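Local coordinates for protein bifunctional dTDP-4-dehydrorhamnose 3,5-epimerase/dTDP-4-dehydrorhamnose reductase (Arabidopsis thaliana, PDB 4QQR) that catalyses the 3,5-epimerisation of dTDP-4-dehydro-6-deoxy-glucose and the NADPH-dependent reduction of the product to dTDP-beta-L-rhamnose, and can also form UDP-beta-L-rhamnose, at residues 106-117 / 160-168; 231-240 / 283-292. All coordinates share one frame; numbering follows the deposited sequence.

The two contacts sit in different parts of one chain, both segments of contact 1 preceding those of contact 2 in the sequence. Contact 1 joins two neighbouring strands of the central Rossmann sheet, its centre about 7 Å from that of the chain, and carries Y111, inferred by similarity to bind NADPH; C115 at its far end has its side chain about 3 Å from a bound zinc ion. Contact 2 pairs two helices about 20 Å from the chain centre, with the side chain of L286 about 11 Å from that of W23 of the predicted cofactor site. The centres of contact 1 and contact 2 lie about 26 Å apart; their nearest atoms are about 7 Å apart and do not touch.

Contact 1. Residues 106-117 / 160-168; sequences LVLINYATGCIF and NVCTLRVRM
L164 overlaps both I109 and Y111 on one face of the parallel Rossmann sheet, where strands 107-113 and 161-166 run side by side. Its CD2 meets I109 CG2 at 3.6 Å and approaches the Y111 ring obliquely at CE1. With CG anti to the carbonyl carbon (chi1 -64°), the tyrosine ring lies alongside L164, while its hydroxyl is hydrogen-bonded to S207. By similarity Y111 belongs to the NADPH site, so this leucine packs against a residue of the probable cofactor pocket. The strand ladder is parallel: C162 N donates to L108 O and N110 N to C162 O, and the pattern continues through L164 and A112 to G114 N and V166 O.

On the opposite face, L108 CD2 rests beside V161 CG2 at 3.8 Å, and N110 and T163 point the same way, joined by a weak hydrogen bond from ND2 to OG1. Helices 80-103 and 143-155 cover this side. At the start of the strands the N160 amide reaches across to segment 106-117: ND2 donates a nearly straight bond (167°) to L106 O, 2.7 Å away and almost in the amide plane.

Near the C-terminal end of strand 161-166, R165 stays extended from CG to NE and brings one face of its guanidinium over F117 CE2, the two planes 57° apart. The same group is held by a salt bridge to E152 and by N220 and the backbone carbonyls of K132 and E133, which together probably fix its rotation. R167 instead bends at chi2 and chi3 to wrap round G114, and its NH1, hydrogen-bonded to S263 O, lies 3.4 Å from C115 SG.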
loop_
_atom_site.group_PDB
_atom_site.type_symbol
_atom_site.label_atom_id
_atom_site.label_comp_id
_atom_site.label_asym_id
_atom_site.label_seq_id
_atom_site.Cartn_x
_atom_site.Cartn_y
_atom_site.Cartn_z
ATOM N N LEU A 106 -8.352 -14.205 14.995
ATOM C CA LEU A 106 -8.512 -15.178 13.910
ATOM C C LEU A 106 -7.308 -15.222 12.954
ATOM O O LEU A 106 -6.845 -14.177 12.446
ATOM C CB LEU A 106 -9.801 -14.890 13.121
ATOM C CG LEU A 106 -11.131 -15.658 13.306
ATOM C CD1 LEU A 106 -11.072 -16.757 14.374
ATOM C CD2 LEU A 106 -12.318 -14.692 13.546
ATOM N N VAL A 107 -6.811 -16.439 12.717
ATOM C CA VAL A 107 -5.796 -16.691 11.687
ATOM C C VAL A 107 -6.378 -16.553 10.274
ATOM O O VAL A 107 -7.461 -17.044 9.955
ATOM C CB VAL A 107 -5.149 -18.070 11.834
ATOM C CG1 VAL A 107 -4.187 -18.328 10.683
ATOM C CG2 VAL A 107 -4.419 -18.177 13.181
ATOM N N LEU A 108 -5.643 -15.844 9.438
ATOM C CA LEU A 108 -6.067 -15.561 8.091
ATOM C C LEU A 108 -5.022 -16.132 7.138
ATOM O O LEU A 108 -3.857 -15.741 7.156
ATOM C CB LEU A 108 -6.177 -14.048 7.919
ATOM C CG LEU A 108 -6.184 -13.537 6.489
ATOM C CD1 LEU A 108 -7.403 -14.102 5.787
ATOM C CD2 LEU A 108 -6.196 -12.037 6.505
ATOM N N ILE A 109 -5.447 -17.078 6.318
ATOM C CA ILE A 109 -4.599 -17.626 5.273
ATOM C C ILE A 109 -4.768 -16.774 4.033
ATOM O O ILE A 109 -5.811 -16.813 3.380
ATOM C CB ILE A 109 -4.989 -19.056 4.947
ATOM C CG1 ILE A 109 -4.890 -19.924 6.209
ATOM C CG2 ILE A 109 -4.118 -19.587 3.827
ATOM C CD1 ILE A 109 -3.469 -20.065 6.784
ATOM N N ASN A 110 -3.744 -15.992 3.720
ATOM C CA ASN A 110 -3.777 -15.097 2.567
ATOM C C ASN A 110 -2.978 -15.654 1.363
ATOM O O ASN A 110 -1.748 -15.678 1.368
ATOM C CB ASN A 110 -3.298 -13.706 3.008
ATOM C CG ASN A 110 -3.249 -12.706 1.874
ATOM O OD1 ASN A 110 -4.263 -12.402 1.255
ATOM N ND2 ASN A 110 -2.067 -12.144 1.635
ATOM N N TYR A 111 -3.702 -16.134 0.357
ATOM C CA TYR A 111 -3.127 -16.570 -0.902
ATOM C C TYR A 111 -2.660 -15.362 -1.698
ATOM O O TYR A 111 -3.413 -14.425 -1.928
ATOM C CB TYR A 111 -4.166 -17.377 -1.686
ATOM C CG TYR A 111 -4.551 -18.645 -0.960
ATOM C CD1 TYR A 111 -3.739 -19.781 -1.014
ATOM C CD2 TYR A 111 -5.681 -18.692 -0.162
ATOM C CE1 TYR A 111 -4.070 -20.922 -0.331
ATOM C CE2 TYR A 111 -6.017 -19.834 0.529
ATOM C CZ TYR A 111 -5.212 -20.945 0.440
ATOM O OH TYR A 111 -5.562 -22.082 1.126
ATOM N N ALA A 112 -1.399 -15.371 -2.105
ATOM C CA ALA A 112 -0.806 -14.200 -2.742
ATOM C C ALA A 112 0.207 -14.669 -3.770
ATOM O O ALA A 112 0.160 -15.821 -4.189
ATOM C CB ALA A 112 -0.160 -13.273 -1.699
ATOM N N THR A 113 1.136 -13.793 -4.147
ATOM C CA THR A 113 1.966 -14.037 -5.323
ATOM C C THR A 113 3.469 -14.044 -5.069
ATOM O O THR A 113 3.981 -13.290 -4.239
ATOM C CB THR A 113 1.676 -13.000 -6.422
ATOM O OG1 THR A 113 2.414 -13.347 -7.600
ATOM C CG2 THR A 113 2.057 -11.585 -5.955
ATOM N N GLY A 114 4.174 -14.895 -5.808
ATOM C CA GLY A 114 5.618 -14.922 -5.724
ATOM C C GLY A 114 6.207 -14.215 -6.918
ATOM O O GLY A 114 7.424 -14.043 -7.025
ATOM N N CYS A 115 5.325 -13.805 -7.826
ATOM C CA CYS A 115 5.736 -13.134 -9.051
ATOM C C CYS A 115 6.113 -11.689 -8.816
ATOM O O CYS A 115 5.854 -10.831 -9.649
ATOM C CB CYS A 115 4.629 -13.190 -10.086
ATOM S SG CYS A 115 4.419 -14.838 -10.757
ATOM N N ILE A 116 6.732 -11.427 -7.679
ATOM C CA ILE A 116 7.206 -10.102 -7.357
ATOM C C ILE A 116 8.732 -10.122 -7.184
ATOM O O ILE A 116 9.351 -9.198 -6.655
ATOM C CB ILE A 116 6.527 -9.616 -6.093
ATOM C CG1 ILE A 116 6.689 -10.659 -4.991
ATOM C CG2 ILE A 116 5.070 -9.355 -6.381
ATOM C CD1 ILE A 116 6.345 -10.130 -3.616
ATOM N N PHE A 117 9.330 -11.205 -7.641
ATOM C CA PHE A 117 10.759 -11.365 -7.570
ATOM C C PHE A 117 11.292 -11.625 -8.974
ATOM O O PHE A 117 10.541 -12.036 -9.871
ATOM C CB PHE A 117 11.109 -12.501 -6.617
ATOM C CG PHE A 117 11.075 -12.111 -5.163
ATOM C CD1 PHE A 117 12.167 -11.488 -4.566
ATOM C CD2 PHE A 117 9.958 -12.368 -4.384
ATOM C CE1 PHE A 117 12.151 -11.133 -3.231
ATOM C CE2 PHE A 117 9.940 -12.004 -3.034
ATOM C CZ PHE A 117 11.043 -11.383 -2.466
ATOM N N ASN A 160 -1.229 -12.329 12.738
ATOM C CA ASN A 160 -2.199 -13.417 12.604
ATOM C C ASN A 160 -2.333 -13.893 11.149
ATOM O O ASN A 160 -3.013 -14.869 10.858
ATOM C CB ASN A 160 -3.553 -12.925 13.081
ATOM C CG ASN A 160 -4.114 -11.858 12.169
ATOM O OD1 ASN A 160 -3.393 -10.943 11.746
ATOM N ND2 ASN A 160 -5.389 -11.992 11.810
ATOM N N VAL A 161 -1.697 -13.170 10.241
ATOM C CA VAL A 161 -1.831 -13.425 8.825
ATOM C C VAL A 161 -0.717 -14.339 8.330
ATOM O O VAL A 161 0.450 -14.201 8.717
ATOM C CB VAL A 161 -1.807 -12.099 8.039
ATOM C CG1 VAL A 161 -1.774 -12.331 6.532
ATOM C CG2 VAL A 161 -2.988 -11.270 8.415
ATOM N N CYS A 162 -1.095 -15.285 7.480
ATOM C CA CYS A 162 -0.136 -16.179 6.851
ATOM C C CYS A 162 -0.173 -15.995 5.327
ATOM O O CYS A 162 -1.023 -16.558 4.635
ATOM C CB CYS A 162 -0.421 -17.627 7.240
ATOM S SG CYS A 162 0.750 -18.823 6.537
ATOM N N THR A 163 0.755 -15.178 4.827
ATOM C CA THR A 163 0.894 -14.908 3.403
ATOM C C THR A 163 1.621 -16.027 2.651
ATOM O O THR A 163 2.728 -16.436 3.015
ATOM C CB THR A 163 1.611 -13.588 3.185
ATOM O OG1 THR A 163 0.758 -12.543 3.634
ATOM C CG2 THR A 163 1.933 -13.364 1.711
ATOM N N LEU A 164 0.961 -16.511 1.603
ATOM C CA LEU A 164 1.458 -17.602 0.771
ATOM C C LEU A 164 1.803 -17.090 -0.638
ATOM O O LEU A 164 0.933 -16.556 -1.349
ATOM C CB LEU A 164 0.418 -18.734 0.701
ATOM C CG LEU A 164 0.373 -19.799 1.813
ATOM C CD1 LEU A 164 0.900 -19.269 3.100
ATOM C CD2 LEU A 164 -1.035 -20.329 2.040
ATOM N N ARG A 165 3.069 -17.242 -1.035
ATOM C CA ARG A 165 3.494 -16.826 -2.369
ATOM C C ARG A 165 3.273 -17.947 -3.382
ATOM O O ARG A 165 4.102 -18.861 -3.516
ATOM C CB ARG A 165 4.955 -16.382 -2.367
ATOM C CG ARG A 165 5.280 -15.252 -1.389
ATOM C CD ARG A 165 6.680 -14.716 -1.659
ATOM N NE ARG A 165 7.069 -13.586 -0.820
ATOM C CZ ARG A 165 8.290 -13.412 -0.316
ATOM N NH1 ARG A 165 9.240 -14.308 -0.549
ATOM N NH2 ARG A 165 8.558 -12.346 0.430
ATOM N N VAL A 166 2.145 -17.875 -4.086
ATOM C CA VAL A 166 1.795 -18.826 -5.141
ATOM C C VAL A 166 2.337 -18.298 -6.463
ATOM O O VAL A 166 2.226 -17.103 -6.739
ATOM C CB VAL A 166 0.254 -19.014 -5.223
ATOM C CG1 VAL A 166 -0.179 -19.635 -6.554
ATOM C CG2 VAL A 166 -0.248 -19.829 -4.046
ATOM N N ARG A 167 2.959 -19.175 -7.253
ATOM C CA ARG A 167 3.449 -18.824 -8.594
ATOM C C ARG A 167 2.879 -19.802 -9.614
ATOM O O ARG A 167 2.730 -20.991 -9.314
ATOM C CB ARG A 167 4.978 -18.883 -8.677
ATOM C CG ARG A 167 5.757 -17.845 -7.879
ATOM C CD ARG A 167 6.572 -16.925 -8.781
ATOM N NE ARG A 167 7.419 -17.662 -9.697
ATOM C CZ ARG A 167 7.900 -17.171 -10.834
ATOM N NH1 ARG A 167 7.631 -15.937 -11.208
ATOM N NH2 ARG A 167 8.654 -17.925 -11.600
ATOM N N MET A 168 2.575 -19.281 -10.807
ATOM C CA MET A 168 2.050 -20.050 -11.945
ATOM C C MET A 168 1.220 -21.273 -11.568
ATOM O O MET A 168 1.620 -22.396 -11.884
ATOM C CB MET A 168 3.205 -20.505 -12.846
ATOM C CG MET A 168 3.893 -19.373 -13.596
ATOM S SD MET A 168 5.679 -19.622 -13.721
ATOM C CE MET A 168 6.020 -18.763 -15.254
#

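Contact 2. Residues 231-240 / 283-292; sequences EILEMYRDYI and KESLIKFVFE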
loop_
_atom_site.group_PDB
_atom_site.type_symbol
_atom_site.label_atom_id
_atom_site.label_comp_id
_atom_site.label_asym_id
_atom_site.label_seq_id
_atom_site.Cartn_x
_atom_site.Cartn_y
_atom_site.Cartn_z
ATOM N N GLU A 231 10.321 -28.366 -20.443
ATOM C CA GLU A 231 10.316 -29.604 -19.674
ATOM C C GLU A 231 8.881 -30.008 -19.439
ATOM O O GLU A 231 8.566 -31.199 -19.371
ATOM C CB GLU A 231 11.072 -29.451 -18.352
ATOM C CG GLU A 231 12.551 -29.154 -18.554
ATOM C CD GLU A 231 13.307 -28.832 -17.271
ATOM O OE1 GLU A 231 14.273 -29.570 -16.963
ATOM O OE2 GLU A 231 12.969 -27.828 -16.591
ATOM N N ILE A 232 8.013 -29.001 -19.365
ATOM C CA ILE A 232 6.593 -29.208 -19.155
ATOM C C ILE A 232 5.904 -29.711 -20.417
ATOM O O ILE A 232 5.218 -30.733 -20.387
ATOM C CB ILE A 232 5.925 -27.916 -18.669
ATOM C CG1 ILE A 232 6.325 -27.638 -17.213
ATOM C CG2 ILE A 232 4.400 -28.000 -18.815
ATOM C CD1 ILE A 232 5.805 -26.301 -16.662
ATOM N N LEU A 233 6.098 -28.991 -21.520
ATOM C CA LEU A 233 5.512 -29.371 -22.809
ATOM C C LEU A 233 5.901 -30.792 -23.215
ATOM O O LEU A 233 5.086 -31.524 -23.781
ATOM C CB LEU A 233 5.886 -28.362 -23.913
ATOM C CG LEU A 233 4.932 -27.204 -24.291
ATOM C CD1 LEU A 233 3.862 -26.949 -23.245
ATOM C CD2 LEU A 233 5.676 -25.906 -24.591
ATOM N N GLU A 234 7.144 -31.179 -22.920
ATOM C CA GLU A 234 7.607 -32.535 -23.214
ATOM C C GLU A 234 6.769 -33.538 -22.434
ATOM O O GLU A 234 6.352 -34.558 -22.974
ATOM C CB GLU A 234 9.089 -32.713 -22.861
ATOM C CG GLU A 234 10.061 -31.968 -23.745
ATOM C CD GLU A 234 11.328 -31.603 -23.005
ATOM O OE1 GLU A 234 12.145 -30.837 -23.560
ATOM O OE2 GLU A 234 11.508 -32.069 -21.854
ATOM N N MET A 235 6.515 -33.238 -21.165
ATOM C CA MET A 235 5.638 -34.073 -20.352
ATOM C C MET A 235 4.198 -34.065 -20.849
ATOM O O MET A 235 3.497 -35.069 -20.760
ATOM C CB MET A 235 5.678 -33.643 -18.889
ATOM C CG MET A 235 7.047 -33.755 -18.268
ATOM S SD MET A 235 6.972 -33.369 -16.516
ATOM C CE MET A 235 8.705 -33.456 -16.094
ATOM N N TYR A 236 3.751 -32.933 -21.367
ATOM C CA TYR A 236 2.429 -32.872 -21.970
ATOM C C TYR A 236 2.358 -33.868 -23.118
ATOM O O TYR A 236 1.412 -34.656 -23.226
ATOM C CB TYR A 236 2.149 -31.461 -22.497
ATOM C CG TYR A 236 0.720 -31.277 -22.941
ATOM C CD1 TYR A 236 -0.296 -31.120 -22.005
ATOM C CD2 TYR A 236 0.381 -31.276 -24.291
ATOM C CE1 TYR A 236 -1.601 -30.955 -22.392
ATOM C CE2 TYR A 236 -0.937 -31.117 -24.694
ATOM C CZ TYR A 236 -1.921 -30.952 -23.737
ATOM O OH TYR A 236 -3.238 -30.798 -24.114
ATOM N N ARG A 237 3.393 -33.823 -23.956
ATOM C CA ARG A 237 3.499 -34.632 -25.160
ATOM C C ARG A 237 3.500 -36.119 -24.869
ATOM O O ARG A 237 2.769 -36.867 -25.507
ATOM C CB ARG A 237 4.754 -34.249 -25.949
ATOM C CG ARG A 237 4.987 -35.093 -27.191
ATOM C CD ARG A 237 6.462 -35.072 -27.584
ATOM N NE ARG A 237 7.315 -35.432 -26.453
ATOM C CZ ARG A 237 8.571 -35.022 -26.297
ATOM N NH1 ARG A 237 9.130 -34.230 -27.204
ATOM N NH2 ARG A 237 9.270 -35.401 -25.229
ATOM N N ASP A 238 4.308 -36.560 -23.912
ATOM C CA ASP A 238 4.455 -38.002 -23.711
ATOM C C ASP A 238 3.323 -38.558 -22.884
ATOM O O ASP A 238 3.079 -39.768 -22.875
ATOM C CB ASP A 238 5.791 -38.370 -23.048
ATOM C CG ASP A 238 6.990 -37.806 -23.775
ATOM O OD1 ASP A 238 6.915 -37.609 -25.007
ATOM O OD2 ASP A 238 8.000 -37.546 -23.087
ATOM N N TYR A 239 2.635 -37.681 -22.173
ATOM C CA TYR A 239 1.557 -38.156 -21.325
ATOM C C TYR A 239 0.183 -37.978 -21.951
ATOM O O TYR A 239 -0.645 -38.889 -21.899
ATOM C CB TYR A 239 1.613 -37.527 -19.932
ATOM C CG TYR A 239 2.680 -38.123 -19.035
ATOM C CD1 TYR A 239 3.978 -37.631 -19.051
ATOM C CD2 TYR A 239 2.388 -39.174 -18.171
ATOM C CE1 TYR A 239 4.956 -38.170 -18.232
ATOM C CE2 TYR A 239 3.361 -39.715 -17.344
ATOM C CZ TYR A 239 4.644 -39.208 -17.382
ATOM O OH TYR A 239 5.625 -39.728 -16.574
ATOM N N ILE A 240 -0.074 -36.825 -22.554
ATOM C CA ILE A 240 -1.430 -36.586 -23.013
ATOM C C ILE A 240 -1.583 -36.592 -24.545
ATOM O O ILE A 240 -2.508 -37.206 -25.075
ATOM C CB ILE A 240 -2.095 -35.344 -22.305
ATOM C CG1 ILE A 240 -2.200 -34.148 -23.249
ATOM C CG2 ILE A 240 -1.386 -34.996 -20.987
ATOM C CD1 ILE A 240 -3.573 -34.001 -23.941
ATOM N N LYS A 283 8.842 -31.538 -10.626
ATOM C CA LYS A 283 8.864 -32.645 -11.576
ATOM C C LYS A 283 8.129 -33.864 -11.043
ATOM O O LYS A 283 7.187 -34.339 -11.689
ATOM C CB LYS A 283 10.288 -32.953 -12.060
ATOM C CG LYS A 283 10.882 -31.785 -12.865
ATOM C CD LYS A 283 12.148 -32.159 -13.627
ATOM C CE LYS A 283 12.806 -30.912 -14.232
ATOM N NZ LYS A 283 14.146 -31.210 -14.833
ATOM N N GLU A 284 8.508 -34.340 -9.857
ATOM C CA GLU A 284 7.826 -35.509 -9.315
ATOM C C GLU A 284 6.370 -35.180 -8.979
ATOM O O GLU A 284 5.485 -36.020 -9.161
ATOM C CB GLU A 284 8.577 -36.154 -8.127
ATOM C CG GLU A 284 9.189 -35.184 -7.101
ATOM C CD GLU A 284 9.511 -35.844 -5.736
ATOM O OE1 GLU A 284 9.667 -37.090 -5.695
ATOM O OE2 GLU A 284 9.602 -35.119 -4.704
ATOM N N SER A 285 6.122 -33.951 -8.524
ATOM C CA SER A 285 4.768 -33.523 -8.162
ATOM C C SER A 285 3.900 -33.371 -9.405
ATOM O O SER A 285 2.729 -33.756 -9.402
ATOM C CB SER A 285 4.804 -32.214 -7.368
ATOM O OG SER A 285 3.519 -31.833 -6.917
ATOM N N LEU A 286 4.480 -32.804 -10.460
ATOM C CA LEU A 286 3.847 -32.790 -11.778
ATOM C C LEU A 286 3.472 -34.201 -12.255
ATOM O O LEU A 286 2.324 -34.429 -12.646
ATOM C CB LEU A 286 4.754 -32.116 -12.812
ATOM C CG LEU A 286 4.786 -30.591 -12.802
ATOM C CD1 LEU A 286 5.997 -30.083 -13.539
ATOM C CD2 LEU A 286 3.518 -30.055 -13.428
ATOM N N ILE A 287 4.428 -35.132 -12.226
ATOM C CA ILE A 287 4.161 -36.508 -12.650
ATOM C C ILE A 287 3.018 -37.148 -11.868
ATOM O O ILE A 287 2.074 -37.687 -12.446
ATOM C CB ILE A 287 5.416 -37.432 -12.529
ATOM C CG1 ILE A 287 6.465 -37.079 -13.589
ATOM C CG2 ILE A 287 5.017 -38.890 -12.650
ATOM C CD1 ILE A 287 5.876 -36.833 -14.970
ATOM N N LYS A 288 3.112 -37.068 -10.546
ATOM C CA LYS A 288 2.217 -37.790 -9.662
ATOM C C LYS A 288 0.820 -37.179 -9.579
ATOM O O LYS A 288 -0.175 -37.905 -9.495
ATOM C CB LYS A 288 2.835 -37.891 -8.266
ATOM C CG LYS A 288 1.838 -38.259 -7.191
ATOM C CD LYS A 288 2.460 -38.248 -5.811
ATOM C CE LYS A 288 1.500 -38.863 -4.796
ATOM N NZ LYS A 288 1.033 -40.221 -5.252
ATOM N N PHE A 289 0.737 -35.854 -9.614
ATOM C CA PHE A 289 -0.542 -35.192 -9.372
ATOM C C PHE A 289 -1.225 -34.746 -10.638
ATOM O O PHE A 289 -2.453 -34.605 -10.667
ATOM C CB PHE A 289 -0.374 -33.978 -8.458
ATOM C CG PHE A 289 -0.039 -34.326 -7.045
ATOM C CD1 PHE A 289 -1.046 -34.650 -6.146
ATOM C CD2 PHE A 289 1.279 -34.333 -6.615
ATOM C CE1 PHE A 289 -0.740 -34.970 -4.844
ATOM C CE2 PHE A 289 1.593 -34.650 -5.314
ATOM C CZ PHE A 289 0.592 -34.968 -4.424
ATOM N N VAL A 290 -0.435 -34.504 -11.679
ATOM C CA VAL A 290 -0.988 -33.883 -12.875
ATOM C C VAL A 290 -1.021 -34.825 -14.072
ATOM O O VAL A 290 -2.091 -35.099 -14.610
ATOM C CB VAL A 290 -0.273 -32.556 -13.218
ATOM C CG1 VAL A 290 -0.865 -31.945 -14.472
ATOM C CG2 VAL A 290 -0.390 -31.587 -12.044
ATOM N N PHE A 291 0.140 -35.340 -14.462
ATOM C CA PHE A 291 0.265 -36.106 -15.703
ATOM C C PHE A 291 -0.154 -37.592 -15.646
ATOM O O PHE A 291 -0.879 -38.059 -16.528
ATOM C CB PHE A 291 1.676 -35.953 -16.267
ATOM C CG PHE A 291 1.994 -34.552 -16.725
ATOM C CD1 PHE A 291 1.325 -33.996 -17.806
ATOM C CD2 PHE A 291 2.968 -33.796 -16.084
ATOM C CE1 PHE A 291 1.620 -32.708 -18.234
ATOM C CE2 PHE A 291 3.264 -32.507 -16.517
ATOM C CZ PHE A 291 2.584 -31.964 -17.588
ATOM N N GLU A 292 0.297 -38.334 -14.635
ATOM C CA GLU A 292 -0.090 -39.747 -14.501
ATOM C C GLU A 292 -1.601 -40.018 -14.356
ATOM O O GLU A 292 -2.108 -40.964 -14.959
ATOM C CB GLU A 292 0.687 -40.455 -13.386
ATOM C CG GLU A 292 2.041 -40.966 -13.819
ATOM C CD GLU A 292 2.795 -41.635 -12.681
ATOM O OE1 GLU A 292 2.243 -41.658 -11.558
ATOM O OE2 GLU A 292 3.932 -42.128 -12.901
HETATM O O HOH W 1 5.440 -41.986 -15.173
#
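F291 fits as a knob into a hole formed by I232, M235, Y236 and Y239, packing the last helix of the chain, 282-291, against helix 229-239; the segment axes pass 11.7 Å apart at 34°. Apolar and aromatic contacts dominate. M235 CB lies over one face of the F291 ring, 3.8 Å from its centroid, in a CH-pi contact, and the SD of its extended chain adds an oblique Met-aromatic approach before reaching I287 CD1. The relation is then reversed at Y239, whose ring face is met by F291 CB, 3.9 Å from the centroid; the two rings themselves are oblique. I287 CD1 meets Y239 at CZ and OH, oblique to the ring. I240 CG2 comes to the edge of the F291 ring, and I181 of helix 180-186 also touches this phenylalanine. With an alanine at F291 the hole would probably be left as a gap between the helices, and M235 without its aromatic partner.

Polar contacts sit toward the ends. K283, extended beyond CG, forms a salt bridge with E231, its NZ 2.7 Å from OE1 and above the carboxylate plane, while OE2 accepts from S228 N. At the other end a water bridges the helices, 2.7 Å from Y239 OH and donating to E292 OE2.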